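PDB 1V43: sugar-binding transport ATP-binding protein from Pyrococcus horikoshii, which binds ATP and probably hydrolyses it as the nucleotide-binding subunit of an ABC transporter that takes up sugars. Local coordinates for residues Lys120-Glu132 against Gln148-Pro160. Residues are numbered along the deposited sequence; the frame is centred on the assembly and turned at random.
Sequences KRVRWAAELLQIE and QRVAVARAIVVEP
Ala125 and Ala153 bring the helices of 120-132 and 148-160 together, CA to CA 5.2 Å, the axes 8.9 Å apart at closest approach and their directions 135° apart. With an alanine on each helix at this crossing, larger side chains pack around it: Leu129 lays CD2 3.7 Å from Ala153 CA and meets the Ile156 CD1 methyl tip to tip, while Ile131 CD1 reaches Ala153 CB from the other flank. Trp124, CG anti to the backbone N (chi1 165°), turns its ring edge to the backbone of 148-160, CZ3 3.4 Å from Ile156 O. At the Schellman turn that closes helix 120-128 at Gln130, the bent side chain of Arg149 puts NE almost straight on Leu129 O (2.8 Å, 164°), in the guanidinium plane, and NH2 bonds Gln130 O from above its carbonyl plane; Ile131 CG2 lies over one guanidinium face. A leucine in place of Arg149 would probably leave both carbonyls without these donors and the turn less firmly tied. At the opposite end Arg121 NH1 faces Glu159 OE2, an ion pair of doubtful geometry; the other carboxylate oxygen, OE1, accepts from Val6 N. Helix 100-105 packs alongside, and the pair belongs to the helical subdomain of the ABC ATPase, where helix 147-156 follows the signature LSGGQ sequence.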
ATOM      1  N   LYS A 120      -4.313 -15.254 -37.752  1.00 37.57           N
ATOM      2  CA  LYS A 120      -3.592 -16.256 -36.973  1.00 39.90           C
ATOM      3  C   LYS A 120      -2.979 -15.641 -35.708  1.00 41.08           C
ATOM      4  O   LYS A 120      -3.084 -16.214 -34.625  1.00 39.28           O
ATOM      5  CB  LYS A 120      -2.471 -16.892 -37.798  1.00 44.30           C
ATOM      6  CG  LYS A 120      -1.684 -17.931 -37.011  1.00 49.72           C
ATOM      7  CD  LYS A 120      -0.469 -18.439 -37.761  1.00 62.08           C
ATOM      8  CE  LYS A 120       0.196 -19.585 -37.002  1.00 66.87           C
ATOM      9  NZ  LYS A 120       0.622 -19.203 -35.624  1.00 72.83           N
ATOM     10  N   ARG A 121      -2.341 -14.480 -35.859  1.00 37.89           N
ATOM     11  CA  ARG A 121      -1.702 -13.777 -34.744  1.00 38.72           C
ATOM     12  C   ARG A 121      -2.711 -13.286 -33.704  1.00 38.64           C
ATOM     13  O   ARG A 121      -2.494 -13.456 -32.495  1.00 37.08           O
ATOM     14  CB  ARG A 121      -0.898 -12.584 -35.268  1.00 43.55           C
ATOM     15  CG  ARG A 121       0.171 -12.954 -36.273  1.00 48.95           C
ATOM     16  CD  ARG A 121       0.638 -11.726 -37.041  1.00 62.99           C
ATOM     17  NE  ARG A 121       1.788 -11.072 -36.428  1.00 72.27           N
ATOM     18  CZ  ARG A 121       3.007 -11.605 -36.378  1.00 77.59           C
ATOM     19  NH1 ARG A 121       3.233 -12.802 -36.907  1.00 77.24           N
ATOM     20  NH2 ARG A 121       3.999 -10.937 -35.805  1.00 72.89           N
ATOM     21  N   VAL A 122      -3.800 -12.665 -34.170  1.00 32.04           N
ATOM     22  CA  VAL A 122      -4.840 -12.171 -33.265  1.00 28.64           C
ATOM     23  C   VAL A 122      -5.364 -13.324 -32.408  1.00 25.82           C
ATOM     24  O   VAL A 122      -5.472 -13.187 -31.198  1.00 28.59           O
ATOM     25  CB  VAL A 122      -6.016 -11.502 -34.040  1.00 30.82           C
ATOM     26  CG1 VAL A 122      -7.170 -11.177 -33.095  1.00 25.09           C
ATOM     27  CG2 VAL A 122      -5.540 -10.217 -34.673  1.00 28.40           C
ATOM     28  N   ARG A 123      -5.653 -14.462 -33.035  1.00 28.36           N
ATOM     29  CA  ARG A 123      -6.135 -15.648 -32.323  1.00 28.50           C
ATOM     30  C   ARG A 123      -5.098 -16.084 -31.285  1.00 31.08           C
ATOM     31  O   ARG A 123      -5.433 -16.371 -30.130  1.00 25.49           O
ATOM     32  CB  ARG A 123      -6.386 -16.805 -33.303  1.00 30.38           C
ATOM     33  CG  ARG A 123      -7.666 -16.679 -34.149  1.00 39.34           C
ATOM     34  CD  ARG A 123      -7.729 -17.751 -35.258  1.00 34.88           C
ATOM     35  NE  ARG A 123      -8.988 -17.721 -36.001  1.00 34.25           N
ATOM     36  CZ  ARG A 123     -10.023 -18.528 -35.770  1.00 35.45           C
ATOM     37  NH1 ARG A 123      -9.958 -19.447 -34.817  1.00 22.36           N
ATOM     38  NH2 ARG A 123     -11.130 -18.413 -36.489  1.00 31.06           N
ATOM     39  N   TRP A 124      -3.835 -16.130 -31.704  1.00 28.88           N
ATOM     40  CA  TRP A 124      -2.733 -16.530 -30.823  1.00 29.33           C
ATOM     41  C   TRP A 124      -2.620 -15.585 -29.612  1.00 25.10           C
ATOM     42  O   TRP A 124      -2.585 -16.030 -28.471  1.00 31.48           O
ATOM     43  CB  TRP A 124      -1.428 -16.536 -31.632  1.00 30.57           C
ATOM     44  CG  TRP A 124      -0.144 -16.583 -30.822  1.00 32.02           C
ATOM     45  CD1 TRP A 124       0.437 -17.686 -30.251  1.00 34.64           C
ATOM     46  CD2 TRP A 124       0.737 -15.484 -30.556  1.00 32.61           C
ATOM     47  NE1 TRP A 124       1.631 -17.338 -29.649  1.00 31.98           N
ATOM     48  CE2 TRP A 124       1.840 -15.996 -29.822  1.00 35.46           C
ATOM     49  CE3 TRP A 124       0.707 -14.114 -30.868  1.00 27.28           C
ATOM     50  CZ2 TRP A 124       2.903 -15.185 -29.398  1.00 29.55           C
ATOM     51  CZ3 TRP A 124       1.768 -13.306 -30.441  1.00 29.77           C
ATOM     52  CH2 TRP A 124       2.850 -13.849 -29.717  1.00 30.77           C
ATOM     53  N   ALA A 125      -2.595 -14.281 -29.869  1.00 25.74           N
ATOM     54  CA  ALA A 125      -2.485 -13.301 -28.797  1.00 26.50           C
ATOM     55  C   ALA A 125      -3.708 -13.339 -27.893  1.00 23.57           C
ATOM     56  O   ALA A 125      -3.585 -13.290 -26.675  1.00 22.86           O
ATOM     57  CB  ALA A 125      -2.310 -11.888 -29.381  1.00 18.92           C
ATOM     58  N   ALA A 126      -4.883 -13.428 -28.501  1.00 24.77           N
ATOM     59  CA  ALA A 126      -6.131 -13.457 -27.755  1.00 26.04           C
ATOM     60  C   ALA A 126      -6.179 -14.671 -26.830  1.00 28.90           C
ATOM     61  O   ALA A 126      -6.644 -14.580 -25.686  1.00 28.28           O
ATOM     62  CB  ALA A 126      -7.318 -13.470 -28.727  1.00 24.66           C
ATOM     63  N   GLU A 127      -5.696 -15.809 -27.318  1.00 26.27           N
ATOM     64  CA  GLU A 127      -5.690 -17.012 -26.499  1.00 23.73           C
ATOM     65  C   GLU A 127      -4.713 -16.822 -25.328  1.00 25.64           C
ATOM     66  O   GLU A 127      -5.023 -17.183 -24.190  1.00 28.76           O
ATOM     67  CB  GLU A 127      -5.301 -18.228 -27.353  1.00 24.58           C
ATOM     68  CG  GLU A 127      -5.381 -19.588 -26.642  1.00 30.95           C
ATOM     69  CD  GLU A 127      -4.307 -19.768 -25.558  1.00 44.17           C
ATOM     70  OE1 GLU A 127      -3.134 -19.393 -25.803  1.00 40.85           O
ATOM     71  OE2 GLU A 127      -4.630 -20.298 -24.469  1.00 37.52           O
ATOM     72  N   LEU A 128      -3.550 -16.238 -25.612  1.00 22.72           N
ATOM     73  CA  LEU A 128      -2.528 -15.994 -24.598  1.00 25.50           C
ATOM     74  C   LEU A 128      -3.026 -15.097 -23.475  1.00 27.82           C
ATOM     75  O   LEU A 128      -2.635 -15.270 -22.330  1.00 22.38           O
ATOM     76  CB  LEU A 128      -1.276 -15.375 -25.228  1.00 20.76           C
ATOM     77  CG  LEU A 128      -0.380 -16.396 -25.924  1.00 23.68           C
ATOM     78  CD1 LEU A 128       0.709 -15.705 -26.701  1.00 23.30           C
ATOM     79  CD2 LEU A 128       0.205 -17.325 -24.882  1.00 22.03           C
ATOM     80  N   LEU A 129      -3.883 -14.137 -23.806  1.00 26.34           N
ATOM     81  CA  LEU A 129      -4.430 -13.244 -22.796  1.00 26.02           C
ATOM     82  C   LEU A 129      -5.786 -13.739 -22.263  1.00 27.40           C
ATOM     83  O   LEU A 129      -6.409 -13.089 -21.426  1.00 27.81           O
ATOM     84  CB  LEU A 129      -4.567 -11.838 -23.382  1.00 25.29           C
ATOM     85  CG  LEU A 129      -3.361 -10.879 -23.352  1.00 23.22           C
ATOM     86  CD1 LEU A 129      -3.019 -10.568 -21.904  1.00 19.38           C
ATOM     87  CD2 LEU A 129      -2.158 -11.476 -24.091  1.00 19.78           C
ATOM     88  N   GLN A 130      -6.235 -14.896 -22.748  1.00 32.18           N
ATOM     89  CA  GLN A 130      -7.515 -15.464 -22.336  1.00 32.30           C
ATOM     90  C   GLN A 130      -8.670 -14.507 -22.612  1.00 31.43           C
ATOM     91  O   GLN A 130      -9.569 -14.336 -21.790  1.00 28.68           O
ATOM     92  CB  GLN A 130      -7.481 -15.831 -20.843  1.00 40.03           C
ATOM     93  CG  GLN A 130      -6.622 -17.049 -20.534  1.00 48.34           C
ATOM     94  CD  GLN A 130      -5.914 -16.934 -19.193  1.00 64.60           C
ATOM     95  OE1 GLN A 130      -5.121 -16.010 -18.973  1.00 66.45           O
ATOM     96  NE2 GLN A 130      -6.195 -17.872 -18.287  1.00 63.48           N
ATOM     97  N   ILE A 131      -8.638 -13.866 -23.771  1.00 31.45           N
ATOM     98  CA  ILE A 131      -9.714 -12.956 -24.137  1.00 30.63           C
ATOM     99  C   ILE A 131     -10.346 -13.372 -25.466  1.00 27.63           C
ATOM    100  O   ILE A 131     -11.013 -12.567 -26.103  1.00 32.04           O
ATOM    101  CB  ILE A 131      -9.206 -11.500 -24.263  1.00 29.93           C
ATOM    102  CG1 ILE A 131      -7.956 -11.465 -25.144  1.00 24.78           C
ATOM    103  CG2 ILE A 131      -8.925 -10.908 -22.875  1.00 26.78           C
ATOM    104  CD1 ILE A 131      -7.552 -10.076 -25.580  1.00 23.15           C
ATOM    105  N   GLU A 132     -10.145 -14.622 -25.885  1.00 29.62           N
ATOM    106  CA  GLU A 132     -10.705 -15.088 -27.165  1.00 36.86           C
ATOM    107  C   GLU A 132     -12.213 -14.896 -27.272  1.00 39.10           C
ATOM    108  O   GLU A 132     -12.731 -14.710 -28.367  1.00 40.02           O
ATOM    109  CB  GLU A 132     -10.421 -16.575 -27.415  1.00 33.75           C
ATOM    110  CG  GLU A 132      -9.145 -17.111 -26.813  1.00 48.25           C
ATOM    111  CD  GLU A 132      -9.377 -17.804 -25.471  1.00 49.94           C
ATOM    112  OE1 GLU A 132      -9.642 -17.119 -24.449  1.00 44.57           O
ATOM    113  OE2 GLU A 132      -9.304 -19.050 -25.453  1.00 48.95           O
ATOM    114  N   GLN A 148      -7.607  -4.071 -20.040  1.00 49.76           N
ATOM    115  CA  GLN A 148      -6.184  -4.118 -19.739  1.00 50.55           C
ATOM    116  C   GLN A 148      -5.555  -5.242 -20.556  1.00 43.89           C
ATOM    117  O   GLN A 148      -4.566  -5.044 -21.265  1.00 37.15           O
ATOM    118  CB  GLN A 148      -5.964  -4.376 -18.249  1.00 51.37           C
ATOM    119  CG  GLN A 148      -4.522  -4.166 -17.806  1.00 62.21           C
ATOM    120  CD  GLN A 148      -4.021  -2.755 -18.066  1.00 61.68           C
ATOM    121  OE1 GLN A 148      -4.609  -1.780 -17.591  1.00 61.87           O
ATOM    122  NE2 GLN A 148      -2.930  -2.640 -18.823  1.00 62.59           N
ATOM    123  N   ARG A 149      -6.161  -6.419 -20.464  1.00 40.78           N
ATOM    124  CA  ARG A 149      -5.685  -7.591 -21.180  1.00 39.75           C
ATOM    125  C   ARG A 149      -5.631  -7.356 -22.688  1.00 41.61           C
ATOM    126  O   ARG A 149      -4.740  -7.870 -23.369  1.00 44.23           O
ATOM    127  CB  ARG A 149      -6.588  -8.780 -20.852  1.00 39.53           C
ATOM    128  CG  ARG A 149      -6.794  -8.965 -19.358  1.00 42.41           C
ATOM    129  CD  ARG A 149      -6.325 -10.322 -18.845  1.00 43.75           C
ATOM    130  NE  ARG A 149      -7.169 -11.416 -19.311  1.00 58.00           N
ATOM    131  CZ  ARG A 149      -8.432 -11.597 -18.941  1.00 61.75           C
ATOM    132  NH1 ARG A 149      -9.002 -10.755 -18.091  1.00 59.70           N
ATOM    133  NH2 ARG A 149      -9.129 -12.619 -19.422  1.00 61.29           N
ATOM    134  N   VAL A 150      -6.571  -6.570 -23.208  1.00 41.79           N
ATOM    135  CA  VAL A 150      -6.617  -6.283 -24.640  1.00 35.77           C
ATOM    136  C   VAL A 150      -5.404  -5.475 -25.054  1.00 38.10           C
ATOM    137  O   VAL A 150      -4.817  -5.711 -26.111  1.00 41.54           O
ATOM    138  CB  VAL A 150      -7.888  -5.484 -25.026  1.00 41.08           C
ATOM    139  CG1 VAL A 150      -7.892  -5.212 -26.533  1.00 38.54           C
ATOM    140  CG2 VAL A 150      -9.141  -6.251 -24.606  1.00 37.42           C
ATOM    141  N   ALA A 151      -5.036  -4.510 -24.218  1.00 39.95           N
ATOM    142  CA  ALA A 151      -3.880  -3.662 -24.489  1.00 36.46           C
ATOM    143  C   ALA A 151      -2.608  -4.502 -24.578  1.00 31.55           C
ATOM    144  O   ALA A 151      -1.749  -4.262 -25.431  1.00 32.48           O
ATOM    145  CB  ALA A 151      -3.735  -2.593 -23.380  1.00 34.04           C
ATOM    146  N   VAL A 152      -2.485  -5.491 -23.697  1.00 29.55           N
ATOM    147  CA  VAL A 152      -1.298  -6.347 -23.711  1.00 28.35           C
ATOM    148  C   VAL A 152      -1.263  -7.230 -24.947  1.00 28.38           C
ATOM    149  O   VAL A 152      -0.208  -7.391 -25.551  1.00 33.27           O
ATOM    150  CB  VAL A 152      -1.225  -7.255 -22.473  1.00 25.90           C
ATOM    151  CG1 VAL A 152      -0.006  -8.153 -22.573  1.00 20.78           C
ATOM    152  CG2 VAL A 152      -1.170  -6.415 -21.211  1.00 29.19           C
ATOM    153  N   ALA A 153      -2.413  -7.797 -25.326  1.00 24.54           N
ATOM    154  CA  ALA A 153      -2.473  -8.658 -26.505  1.00 22.49           C
ATOM    155  C   ALA A 153      -2.030  -7.856 -27.719  1.00 16.03           C
ATOM    156  O   ALA A 153      -1.331  -8.369 -28.595  1.00 27.32           O
ATOM    157  CB  ALA A 153      -3.904  -9.206 -26.722  1.00 16.33           C
ATOM    158  N   ARG A 154      -2.431  -6.591 -27.768  1.00 25.63           N
ATOM    159  CA  ARG A 154      -2.054  -5.733 -28.889  1.00 31.19           C
ATOM    160  C   ARG A 154      -0.552  -5.487 -28.900  1.00 35.25           C
ATOM    161  O   ARG A 154       0.072  -5.455 -29.959  1.00 33.36           O
ATOM    162  CB  ARG A 154      -2.785  -4.396 -28.816  1.00 35.97           C
ATOM    163  CG  ARG A 154      -2.435  -3.467 -29.973  1.00 42.70           C
ATOM    164  CD  ARG A 154      -3.316  -2.232 -29.958  1.00 50.98           C
ATOM    165  NE  ARG A 154      -3.256  -1.552 -28.669  1.00 57.70           N
ATOM    166  CZ  ARG A 154      -4.084  -0.582 -28.289  1.00 66.02           C
ATOM    167  NH1 ARG A 154      -5.052  -0.168 -29.102  1.00 62.74           N
ATOM    168  NH2 ARG A 154      -3.942  -0.030 -27.090  1.00 64.25           N
ATOM    169  N   ALA A 155       0.029  -5.312 -27.715  1.00 35.86           N
ATOM    170  CA  ALA A 155       1.470  -5.085 -27.630  1.00 35.56           C
ATOM    171  C   ALA A 155       2.230  -6.326 -28.081  1.00 31.06           C
ATOM    172  O   ALA A 155       3.224  -6.219 -28.797  1.00 31.18           O
ATOM    173  CB  ALA A 155       1.877  -4.696 -26.195  1.00 17.08           C
ATOM    174  N   ILE A 156       1.765  -7.515 -27.701  1.00 29.60           N
ATOM    175  CA  ILE A 156       2.499  -8.710 -28.109  1.00 28.22           C
ATOM    176  C   ILE A 156       2.141  -9.266 -29.478  1.00 26.96           C
ATOM    177  O   ILE A 156       2.860 -10.122 -29.997  1.00 33.31           O
ATOM    178  CB  ILE A 156       2.363  -9.868 -27.084  1.00 31.26           C
ATOM    179  CG1 ILE A 156       1.034 -10.618 -27.277  1.00 29.55           C
ATOM    180  CG2 ILE A 156       2.475  -9.310 -25.685  1.00 34.55           C
ATOM    181  CD1 ILE A 156       0.919 -11.871 -26.423  1.00 28.69           C
ATOM    182  N   VAL A 157       1.048  -8.792 -30.069  1.00 30.96           N
ATOM    183  CA  VAL A 157       0.629  -9.315 -31.372  1.00 37.86           C
ATOM    184  C   VAL A 157       1.671  -9.157 -32.486  1.00 41.17           C
ATOM    185  O   VAL A 157       1.691  -9.955 -33.430  1.00 38.59           O
ATOM    186  CB  VAL A 157      -0.731  -8.692 -31.832  1.00 37.76           C
ATOM    187  CG1 VAL A 157      -0.506  -7.372 -32.529  1.00 39.06           C
ATOM    188  CG2 VAL A 157      -1.480  -9.675 -32.734  1.00 37.85           C
ATOM    189  N   VAL A 158       2.544  -8.153 -32.371  1.00 37.85           N
ATOM    190  CA  VAL A 158       3.582  -7.933 -33.381  1.00 37.32           C
ATOM    191  C   VAL A 158       4.809  -8.811 -33.156  1.00 37.65           C
ATOM    192  O   VAL A 158       5.735  -8.818 -33.967  1.00 42.55           O
ATOM    193  CB  VAL A 158       4.050  -6.451 -33.425  1.00 38.74           C
ATOM    194  CG1 VAL A 158       2.860  -5.539 -33.707  1.00 38.93           C
ATOM    195  CG2 VAL A 158       4.713  -6.060 -32.112  1.00 34.41           C
ATOM    196  N   GLU A 159       4.820  -9.552 -32.055  1.00 32.54           N
ATOM    197  CA  GLU A 159       5.951 -10.419 -31.743  1.00 37.94           C
ATOM    198  C   GLU A 159       7.243  -9.586 -31.671  1.00 36.57           C
ATOM    199  O   GLU A 159       8.204  -9.820 -32.403  1.00 39.60           O
ATOM    200  CB  GLU A 159       6.083 -11.505 -32.810  1.00 41.39           C
ATOM    201  CG  GLU A 159       4.788 -12.253 -33.093  1.00 53.16           C
ATOM    202  CD  GLU A 159       5.010 -13.501 -33.928  1.00 61.16           C
ATOM    203  OE1 GLU A 159       5.370 -14.550 -33.351  1.00 63.39           O
ATOM    204  OE2 GLU A 159       4.840 -13.426 -35.163  1.00 61.96           O
ATOM    205  N   PRO A 160       7.281  -8.619 -30.754  1.00 30.75           N
ATOM    206  CA  PRO A 160       8.449  -7.754 -30.595  1.00 28.59           C
ATOM    207  C   PRO A 160       9.648  -8.527 -30.081  1.00 29.03           C
ATOM    208  O   PRO A 160       9.485  -9.556 -29.424  1.00 26.70           O
ATOM    209  CB  PRO A 160       7.963  -6.739 -29.578  1.00 19.37           C
ATOM    210  CG  PRO A 160       7.201  -7.624 -28.627  1.00 22.31           C
ATOM    211  CD  PRO A 160       6.400  -8.522 -29.574  1.00 25.48           C
TER